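Local coordinates for SusD superfamily protein (Bacteroides vulgatus, PDB 3MYV) that probably binds polysaccharide at the outer membrane of the cell, at residues F398-R410 with D420-L432. Sequence-based numbering, arbitrary orientation.
Sequences FFDLLRNGKTIVR and DEEVDWDFYKCVL
Phe398 reaches the end of strand 422-423 at Val423 and the following loop at Cys430, its ring carried across by a first torsion that sets CG anti to the backbone N (chi1 169°); the ring edge meets Val423 CG1, and CZ lies 3.7 Å from Cys430 O, which sits in the ring plane. One helical turn later Leu402, in the conformer modelled here, lies against the same loop at Asp424 and Cys430. At the helix C-terminus the Trp425 indole covers Gly405, whose CA is 3.6 Å from the centroid of the six-membered ring in a CH-pi contact. Gly405, at positive phi, is the C-prime residue of the Schellman motif (Lys406 N to Leu401 O, Gly405 N to Leu402 O) that ends the helix, and the indole lies over this turn. Were Trp425 replaced by alanine, the turn would probably lose its cover and Gly405 CA its aromatic partner. Beyond the turn the chain enters a two-stranded antiparallel hairpin, where Ile408 and Val423 form a hydrogen-bonded pair (Ile408 N to Val423 O 2.7 Å). Arg410 N extends the pairing to Glu421 O, while its bent side chain returns NH1 to Asp420 O at 2.9 Å, on a lone pair; NH2 and NE bind the carbonyls of Tyr61 and Gly45.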
ATOM      1  N   PHE A 398      -6.038  -0.658   7.740  1.00 13.86           N
ATOM      2  CA  PHE A 398      -6.037   0.549   8.542  1.00 12.60           C
ATOM      3  C   PHE A 398      -6.478   1.771   7.755  1.00 12.46           C
ATOM      4  O   PHE A 398      -7.351   2.504   8.203  1.00 12.30           O
ATOM      5  CB  PHE A 398      -4.663   0.779   9.213  1.00 11.50           C
ATOM      6  CG  PHE A 398      -4.480   2.135   9.859  1.00 14.35           C
ATOM      7  CD1 PHE A 398      -5.095   2.458  11.070  1.00 13.46           C
ATOM      8  CD2 PHE A 398      -3.604   3.072   9.290  1.00 15.08           C
ATOM      9  CE1 PHE A 398      -4.880   3.695  11.661  1.00 12.91           C
ATOM     10  CE2 PHE A 398      -3.386   4.289   9.890  1.00 13.83           C
ATOM     11  CZ  PHE A 398      -4.033   4.604  11.077  1.00 10.36           C
ATOM     12  N   PHE A 399      -5.868   1.983   6.591  1.00 13.27           N
ATOM     13  CA  PHE A 399      -6.135   3.161   5.774  1.00 12.70           C
ATOM     14  C   PHE A 399      -7.568   3.162   5.235  1.00 12.51           C
ATOM     15  O   PHE A 399      -8.237   4.202   5.212  1.00 13.33           O
ATOM     16  CB  PHE A 399      -5.166   3.226   4.595  1.00 11.54           C
ATOM     17  CG  PHE A 399      -3.731   3.390   4.976  1.00 16.22           C
ATOM     18  CD1 PHE A 399      -3.310   4.498   5.682  1.00 17.27           C
ATOM     19  CD2 PHE A 399      -2.794   2.433   4.602  1.00 16.13           C
ATOM     20  CE1 PHE A 399      -1.961   4.663   5.999  1.00 13.77           C
ATOM     21  CE2 PHE A 399      -1.460   2.591   4.925  1.00 18.47           C
ATOM     22  CZ  PHE A 399      -1.048   3.700   5.611  1.00 16.65           C
ATOM     23  N   ASP A 400      -8.061   1.983   4.872  1.00 13.20           N
ATOM     24  CA  ASP A 400      -9.405   1.877   4.283  1.00 12.92           C
ATOM     25  C   ASP A 400     -10.502   2.185   5.307  1.00 13.36           C
ATOM     26  O   ASP A 400     -11.495   2.819   4.983  1.00 12.76           O
ATOM     27  CB  ASP A 400      -9.629   0.498   3.655  1.00 14.17           C
ATOM     28  CG  ASP A 400      -8.862   0.315   2.332  1.00 16.68           C
ATOM     29  OD1 ASP A 400      -8.455   1.302   1.678  1.00 16.64           O
ATOM     30  OD2 ASP A 400      -8.665  -0.836   1.940  1.00 12.53           O
ATOM     31  N   LEU A 401     -10.314   1.746   6.543  1.00 12.75           N
ATOM     32  CA  LEU A 401     -11.285   2.053   7.579  1.00 14.30           C
ATOM     33  C   LEU A 401     -11.201   3.536   7.947  1.00 14.93           C
ATOM     34  O   LEU A 401     -12.234   4.253   8.004  1.00 13.74           O
ATOM     35  CB  LEU A 401     -11.091   1.152   8.793  1.00 15.47           C
ATOM     36  CG  LEU A 401     -11.591  -0.289   8.587  1.00 15.46           C
ATOM     37  CD1 LEU A 401     -11.121  -1.182   9.720  1.00 13.47           C
ATOM     38  CD2 LEU A 401     -13.138  -0.338   8.445  1.00 19.90           C
ATOM     39  N   LEU A 402      -9.980   4.024   8.154  1.00 14.98           N
ATOM     40  CA  LEU A 402      -9.837   5.382   8.689  0.50 15.11           C
ATOM     41  C   LEU A 402     -10.286   6.431   7.668  1.00 15.42           C
ATOM     42  O   LEU A 402     -10.950   7.378   8.043  1.00 16.23           O
ATOM     43  CB  LEU A 402      -8.425   5.661   9.214  0.50 15.73           C
ATOM     44  CG  LEU A 402      -8.514   6.121  10.670  0.50 18.30           C
ATOM     45  CD1 LEU A 402      -9.252   5.085  11.485  0.50 18.39           C
ATOM     46  CD2 LEU A 402      -7.161   6.411  11.295  0.50 19.03           C
ATOM     47  N   ARG A 403      -9.979   6.241   6.379  1.00 15.87           N
ATOM     48  CA  ARG A 403     -10.356   7.238   5.356  1.00 16.35           C
ATOM     49  C   ARG A 403     -11.857   7.284   5.114  1.00 17.39           C
ATOM     50  O   ARG A 403     -12.359   8.258   4.564  1.00 17.20           O
ATOM     51  CB  ARG A 403      -9.613   7.011   4.019  1.00 14.62           C
ATOM     52  CG  ARG A 403     -10.077   5.773   3.220  1.00 14.43           C
ATOM     53  CD  ARG A 403      -9.182   5.512   2.003  1.00 15.47           C
ATOM     54  NE  ARG A 403      -9.433   4.179   1.493  1.00 14.19           N
ATOM     55  CZ  ARG A 403     -10.533   3.816   0.833  1.00 14.83           C
ATOM     56  NH1 ARG A 403     -11.478   4.699   0.526  1.00 13.74           N
ATOM     57  NH2 ARG A 403     -10.669   2.565   0.450  1.00 15.56           N
ATOM     58  N   ASN A 404     -12.574   6.225   5.509  1.00 14.93           N
ATOM     59  CA  ASN A 404     -14.023   6.239   5.463  1.00 14.76           C
ATOM     60  C   ASN A 404     -14.676   6.639   6.781  1.00 15.26           C
ATOM     61  O   ASN A 404     -15.851   6.396   6.988  1.00 15.11           O
ATOM     62  CB  ASN A 404     -14.533   4.872   5.041  1.00 15.39           C
ATOM     63  CG  ASN A 404     -14.477   4.699   3.552  1.00 17.58           C
ATOM     64  OD1 ASN A 404     -15.206   5.376   2.837  1.00 16.04           O
ATOM     65  ND2 ASN A 404     -13.577   3.847   3.072  1.00 11.62           N
ATOM     66  N   GLY A 405     -13.884   7.219   7.678  1.00 15.91           N
ATOM     67  CA  GLY A 405     -14.396   7.696   8.942  1.00 15.98           C
ATOM     68  C   GLY A 405     -14.928   6.610   9.860  1.00 16.51           C
ATOM     69  O   GLY A 405     -15.766   6.886  10.729  1.00 17.75           O
ATOM     70  N   LYS A 406     -14.411   5.391   9.724  1.00 13.49           N
ATOM     71  CA  LYS A 406     -14.844   4.289  10.586  1.00 16.22           C
ATOM     72  C   LYS A 406     -14.046   4.212  11.881  1.00 17.93           C
ATOM     73  O   LYS A 406     -12.921   4.705  11.958  1.00 17.52           O
ATOM     74  CB  LYS A 406     -14.745   2.946   9.862  1.00 14.79           C
ATOM     75  CG  LYS A 406     -15.484   2.872   8.520  1.00 20.16           C
ATOM     76  CD  LYS A 406     -17.007   3.011   8.693  1.00 21.79           C
ATOM     77  CE  LYS A 406     -17.710   2.899   7.361  1.00 21.02           C
ATOM     78  NZ  LYS A 406     -19.211   2.937   7.554  1.00 22.16           N
ATOM     79  N   THR A 407     -14.622   3.560  12.889  1.00 18.42           N
ATOM     80  CA  THR A 407     -13.884   3.233  14.113  1.00 20.07           C
ATOM     81  C   THR A 407     -13.366   1.811  13.952  1.00 20.94           C
ATOM     82  O   THR A 407     -14.141   0.893  13.672  1.00 19.14           O
ATOM     83  CB  THR A 407     -14.782   3.276  15.335  1.00 24.20           C
ATOM     84  OG1 THR A 407     -15.366   4.565  15.415  1.00 21.54           O
ATOM     85  CG2 THR A 407     -13.995   2.968  16.620  1.00 19.19           C
ATOM     86  N   ILE A 408     -12.053   1.646  14.084  1.00 16.90           N
ATOM     87  CA  ILE A 408     -11.424   0.322  14.034  1.00 17.57           C
ATOM     88  C   ILE A 408     -11.574  -0.281  15.430  1.00 17.58           C
ATOM     89  O   ILE A 408     -11.120   0.301  16.415  1.00 17.70           O
ATOM     90  CB  ILE A 408      -9.937   0.399  13.619  1.00 17.80           C
ATOM     91  CG1 ILE A 408      -9.774   1.210  12.318  1.00 20.37           C
ATOM     92  CG2 ILE A 408      -9.361  -1.013  13.398  1.00 17.21           C
ATOM     93  CD1 ILE A 408      -8.367   1.508  11.963  1.00 14.92           C
ATOM     94  N   VAL A 409     -12.270  -1.411  15.513  1.00 18.46           N
ATOM     95  CA  VAL A 409     -12.506  -2.097  16.782  1.00 19.33           C
ATOM     96  C   VAL A 409     -11.562  -3.296  16.892  1.00 18.61           C
ATOM     97  O   VAL A 409     -11.573  -4.204  16.050  1.00 18.68           O
ATOM     98  CB  VAL A 409     -13.962  -2.553  16.917  1.00 21.14           C
ATOM     99  CG1 VAL A 409     -14.153  -3.323  18.232  1.00 19.85           C
ATOM    100  CG2 VAL A 409     -14.913  -1.344  16.830  1.00 23.74           C
ATOM    101  N   ARG A 410     -10.734  -3.261  17.925  1.00 17.09           N
ATOM    102  CA  ARG A 410      -9.660  -4.225  18.153  1.00 19.69           C
ATOM    103  C   ARG A 410      -9.747  -4.654  19.602  1.00 20.35           C
ATOM    104  O   ARG A 410      -9.058  -4.127  20.473  1.00 20.73           O
ATOM    105  CB  ARG A 410      -8.297  -3.578  17.842  1.00 22.09           C
ATOM    106  CG  ARG A 410      -8.299  -2.835  16.499  1.00 20.45           C
ATOM    107  CD  ARG A 410      -7.413  -1.597  16.478  1.00 23.11           C
ATOM    108  NE  ARG A 410      -6.044  -1.963  16.169  1.00 21.49           N
ATOM    109  CZ  ARG A 410      -4.966  -1.666  16.890  1.00 16.64           C
ATOM    110  NH1 ARG A 410      -5.040  -0.930  17.976  1.00 20.95           N
ATOM    111  NH2 ARG A 410      -3.786  -2.080  16.466  1.00 19.23           N
ATOM    112  N   ASP A 420      -4.929  -0.610  21.813  1.00 17.57           N
ATOM    113  CA  ASP A 420      -5.922   0.460  21.659  1.00 17.70           C
ATOM    114  C   ASP A 420      -7.174  -0.127  21.006  1.00 16.76           C
ATOM    115  O   ASP A 420      -7.164  -0.514  19.831  1.00 16.11           O
ATOM    116  CB  ASP A 420      -5.371   1.623  20.829  1.00 16.66           C
ATOM    117  CG  ASP A 420      -4.244   2.349  21.521  1.00 22.38           C
ATOM    118  OD1 ASP A 420      -4.481   3.074  22.512  1.00 18.53           O
ATOM    119  OD2 ASP A 420      -3.109   2.169  21.083  1.00 21.00           O
ATOM    120  N   GLU A 421      -8.261  -0.198  21.767  1.00 18.41           N
ATOM    121  CA  GLU A 421      -9.427  -0.971  21.335  1.00 17.71           C
ATOM    122  C   GLU A 421     -10.325  -0.267  20.327  1.00 17.01           C
ATOM    123  O   GLU A 421     -11.094  -0.919  19.617  1.00 19.03           O
ATOM    124  CB  GLU A 421     -10.264  -1.380  22.553  1.00 21.72           C
ATOM    125  CG  GLU A 421      -9.550  -2.346  23.482  1.00 22.53           C
ATOM    126  CD  GLU A 421     -10.441  -2.903  24.567  1.00 26.85           C
ATOM    127  OE1 GLU A 421     -11.568  -2.406  24.764  1.00 27.29           O
ATOM    128  OE2 GLU A 421     -10.009  -3.853  25.220  1.00 29.03           O
ATOM    129  N   GLU A 422     -10.278   1.062  20.298  1.00 18.15           N
ATOM    130  CA  GLU A 422     -11.017   1.834  19.306  1.00 19.55           C
ATOM    131  C   GLU A 422     -10.107   2.895  18.728  1.00 21.11           C
ATOM    132  O   GLU A 422      -9.527   3.695  19.470  1.00 22.97           O
ATOM    133  CB  GLU A 422     -12.263   2.480  19.926  1.00 21.75           C
ATOM    134  CG  GLU A 422     -13.260   1.445  20.398  1.00 24.02           C
ATOM    135  CD  GLU A 422     -14.621   2.018  20.763  1.00 35.57           C
ATOM    136  OE1 GLU A 422     -14.743   3.234  21.000  1.00 40.57           O
ATOM    137  OE2 GLU A 422     -15.583   1.224  20.820  1.00 43.01           O
ATOM    138  N   VAL A 423      -9.927   2.861  17.416  1.00 18.67           N
ATOM    139  CA  VAL A 423      -9.075   3.833  16.717  1.00 17.42           C
ATOM    140  C   VAL A 423      -9.891   4.483  15.608  1.00 18.96           C
ATOM    141  O   VAL A 423     -10.535   3.794  14.806  1.00 17.67           O
ATOM    142  CB  VAL A 423      -7.827   3.164  16.138  1.00 18.52           C
ATOM    143  CG1 VAL A 423      -7.072   4.128  15.198  1.00 13.09           C
ATOM    144  CG2 VAL A 423      -6.935   2.658  17.289  1.00 18.04           C
ATOM    145  N   ASP A 424      -9.886   5.812  15.565  1.00 17.31           N
ATOM    146  CA  ASP A 424     -10.564   6.532  14.503  1.00 16.75           C
ATOM    147  C   ASP A 424      -9.708   7.723  14.140  1.00 13.93           C
ATOM    148  O   ASP A 424      -8.610   7.868  14.672  1.00 16.92           O
ATOM    149  CB  ASP A 424     -11.989   6.931  14.923  1.00 16.19           C
ATOM    150  CG  ASP A 424     -12.034   7.947  16.008  1.00 22.13           C
ATOM    151  OD1 ASP A 424     -11.025   8.625  16.307  1.00 23.69           O
ATOM    152  OD2 ASP A 424     -13.142   8.078  16.564  1.00 25.61           O
ATOM    153  N   TRP A 425     -10.196   8.582  13.259  1.00 15.64           N
ATOM    154  CA  TRP A 425      -9.366   9.669  12.759  1.00 15.58           C
ATOM    155  C   TRP A 425      -9.179  10.845  13.744  1.00 15.83           C
ATOM    156  O   TRP A 425      -8.572  11.858  13.397  1.00 17.73           O
ATOM    157  CB  TRP A 425      -9.824  10.100  11.369  1.00 14.53           C
ATOM    158  CG  TRP A 425     -11.180  10.691  11.231  1.00 19.91           C
ATOM    159  CD1 TRP A 425     -11.908  11.316  12.201  1.00 16.09           C
ATOM    160  CD2 TRP A 425     -11.964  10.772  10.023  1.00 16.90           C
ATOM    161  NE1 TRP A 425     -13.114  11.752  11.684  1.00 19.69           N
ATOM    162  CE2 TRP A 425     -13.162  11.452  10.346  1.00 15.40           C
ATOM    163  CE3 TRP A 425     -11.756  10.373   8.701  1.00 13.24           C
ATOM    164  CZ2 TRP A 425     -14.169  11.695   9.402  1.00 15.77           C
ATOM    165  CZ3 TRP A 425     -12.766  10.615   7.755  1.00 15.41           C
ATOM    166  CH2 TRP A 425     -13.949  11.266   8.111  1.00 21.61           C
ATOM    167  N   ASP A 426      -9.737  10.726  14.943  1.00 17.28           N
ATOM    168  CA  ASP A 426      -9.525  11.717  16.013  1.00 18.17           C
ATOM    169  C   ASP A 426      -8.446  11.253  16.978  1.00 20.80           C
ATOM    170  O   ASP A 426      -8.034  12.013  17.854  1.00 21.15           O
ATOM    171  CB  ASP A 426     -10.811  11.956  16.791  1.00 20.48           C
ATOM    172  CG  ASP A 426     -11.890  12.632  15.956  1.00 22.90           C
ATOM    173  OD1 ASP A 426     -11.568  13.437  15.075  1.00 22.06           O
ATOM    174  OD2 ASP A 426     -13.068  12.365  16.221  1.00 26.56           O
ATOM    175  N   PHE A 427      -7.990  10.008  16.830  1.00 19.45           N
ATOM    176  CA  PHE A 427      -6.910   9.474  17.663  1.00 19.67           C
ATOM    177  C   PHE A 427      -5.582  10.074  17.246  1.00 15.69           C
ATOM    178  O   PHE A 427      -5.203   9.981  16.084  1.00 18.67           O
ATOM    179  CB  PHE A 427      -6.836   7.961  17.485  1.00 20.74           C
ATOM    180  CG  PHE A 427      -5.842   7.280  18.379  1.00 19.66           C
ATOM    181  CD1 PHE A 427      -5.698   7.641  19.713  1.00 21.50           C
ATOM    182  CD2 PHE A 427      -5.112   6.201  17.904  1.00 15.89           C
ATOM    183  CE1 PHE A 427      -4.799   6.973  20.534  1.00 25.17           C
ATOM    184  CE2 PHE A 427      -4.247   5.535  18.712  1.00 22.06           C
ATOM    185  CZ  PHE A 427      -4.086   5.913  20.032  1.00 16.93           C
ATOM    186  N   TYR A 428      -4.860  10.679  18.190  1.00 16.32           N
ATOM    187  CA  TYR A 428      -3.700  11.494  17.816  1.00 15.82           C
ATOM    188  C   TYR A 428      -2.599  10.658  17.189  1.00 16.55           C
ATOM    189  O   TYR A 428      -1.772  11.185  16.426  1.00 14.79           O
ATOM    190  CB  TYR A 428      -3.188  12.343  18.983  1.00 17.36           C
ATOM    191  CG  TYR A 428      -2.303  11.648  20.005  1.00 15.89           C
ATOM    192  CD1 TYR A 428      -2.845  10.888  21.032  1.00 21.61           C
ATOM    193  CD2 TYR A 428      -0.931  11.795  19.967  1.00 22.35           C
ATOM    194  CE1 TYR A 428      -2.046  10.275  21.975  1.00 21.87           C
ATOM    195  CE2 TYR A 428      -0.121  11.203  20.902  1.00 17.47           C
ATOM    196  CZ  TYR A 428      -0.681  10.434  21.908  1.00 20.02           C
ATOM    197  OH  TYR A 428       0.131   9.825  22.835  1.00 22.16           O
ATOM    198  N   LYS A 429      -2.603   9.354  17.478  1.00 14.18           N
ATOM    199  CA  LYS A 429      -1.577   8.473  16.922  1.00 15.02           C
ATOM    200  C   LYS A 429      -2.026   7.783  15.642  1.00 15.22           C
ATOM    201  O   LYS A 429      -1.353   6.857  15.187  1.00 15.94           O
ATOM    202  CB  LYS A 429      -1.076   7.490  17.981  1.00 13.17           C
ATOM    203  CG  LYS A 429      -0.401   8.229  19.134  1.00 16.14           C
ATOM    204  CD  LYS A 429       0.417   7.343  20.010  1.00 22.38           C
ATOM    205  CE  LYS A 429      -0.442   6.496  20.941  1.00 23.94           C
ATOM    206  NZ  LYS A 429       0.413   5.833  21.959  1.00 20.26           N
ATOM    207  N   CYS A 430      -3.134   8.246  15.040  1.00 14.94           N
ATOM    208  CA  CYS A 430      -3.488   7.789  13.683  1.00 14.74           C
ATOM    209  C   CYS A 430      -2.569   8.358  12.609  1.00 14.75           C
ATOM    210  O   CYS A 430      -2.661   7.975  11.433  1.00 13.91           O
ATOM    211  CB  CYS A 430      -4.968   8.045  13.331  1.00 13.98           C
ATOM    212  SG  CYS A 430      -5.365   9.778  12.835  1.00 15.33           S
ATOM    213  N   VAL A 431      -1.669   9.251  13.023  1.00 13.99           N
ATOM    214  CA  VAL A 431      -0.508   9.656  12.252  1.00 14.49           C
ATOM    215  C   VAL A 431       0.748   9.435  13.074  1.00 15.16           C
ATOM    216  O   VAL A 431       0.700   9.427  14.313  1.00 16.07           O
ATOM    217  CB  VAL A 431      -0.571  11.144  11.825  1.00 13.66           C
ATOM    218  CG1 VAL A 431      -1.716  11.360  10.813  1.00 11.85           C
ATOM    219  CG2 VAL A 431      -0.729  12.074  13.044  1.00 10.88           C
ATOM    220  N   LEU A 432       1.861   9.231  12.375  1.00 14.70           N
ATOM    221  CA  LEU A 432       3.174   9.157  13.027  1.00 13.86           C
ATOM    222  C   LEU A 432       3.652  10.532  13.427  1.00 14.39           C
ATOM    223  O   LEU A 432       3.225  11.547  12.836  1.00 14.86           O
ATOM    224  CB  LEU A 432       4.210   8.547  12.091  1.00 14.60           C
ATOM    225  CG  LEU A 432       4.072   7.060  11.795  1.00 13.67           C
ATOM    226  CD1 LEU A 432       4.979   6.714  10.641  1.00 11.06           C
ATOM    227  CD2 LEU A 432       4.349   6.145  13.015  1.00 11.33           C
TER
HETATM  228  O   HOH W   1     -11.950   7.275  11.306  1.00 24.52           O
HETATM  229  O   HOH W   2     -15.007   6.140  17.572  1.00 36.91           O
HETATM  230  O   HOH W   3      -2.932  -0.211  19.967  1.00 14.66           O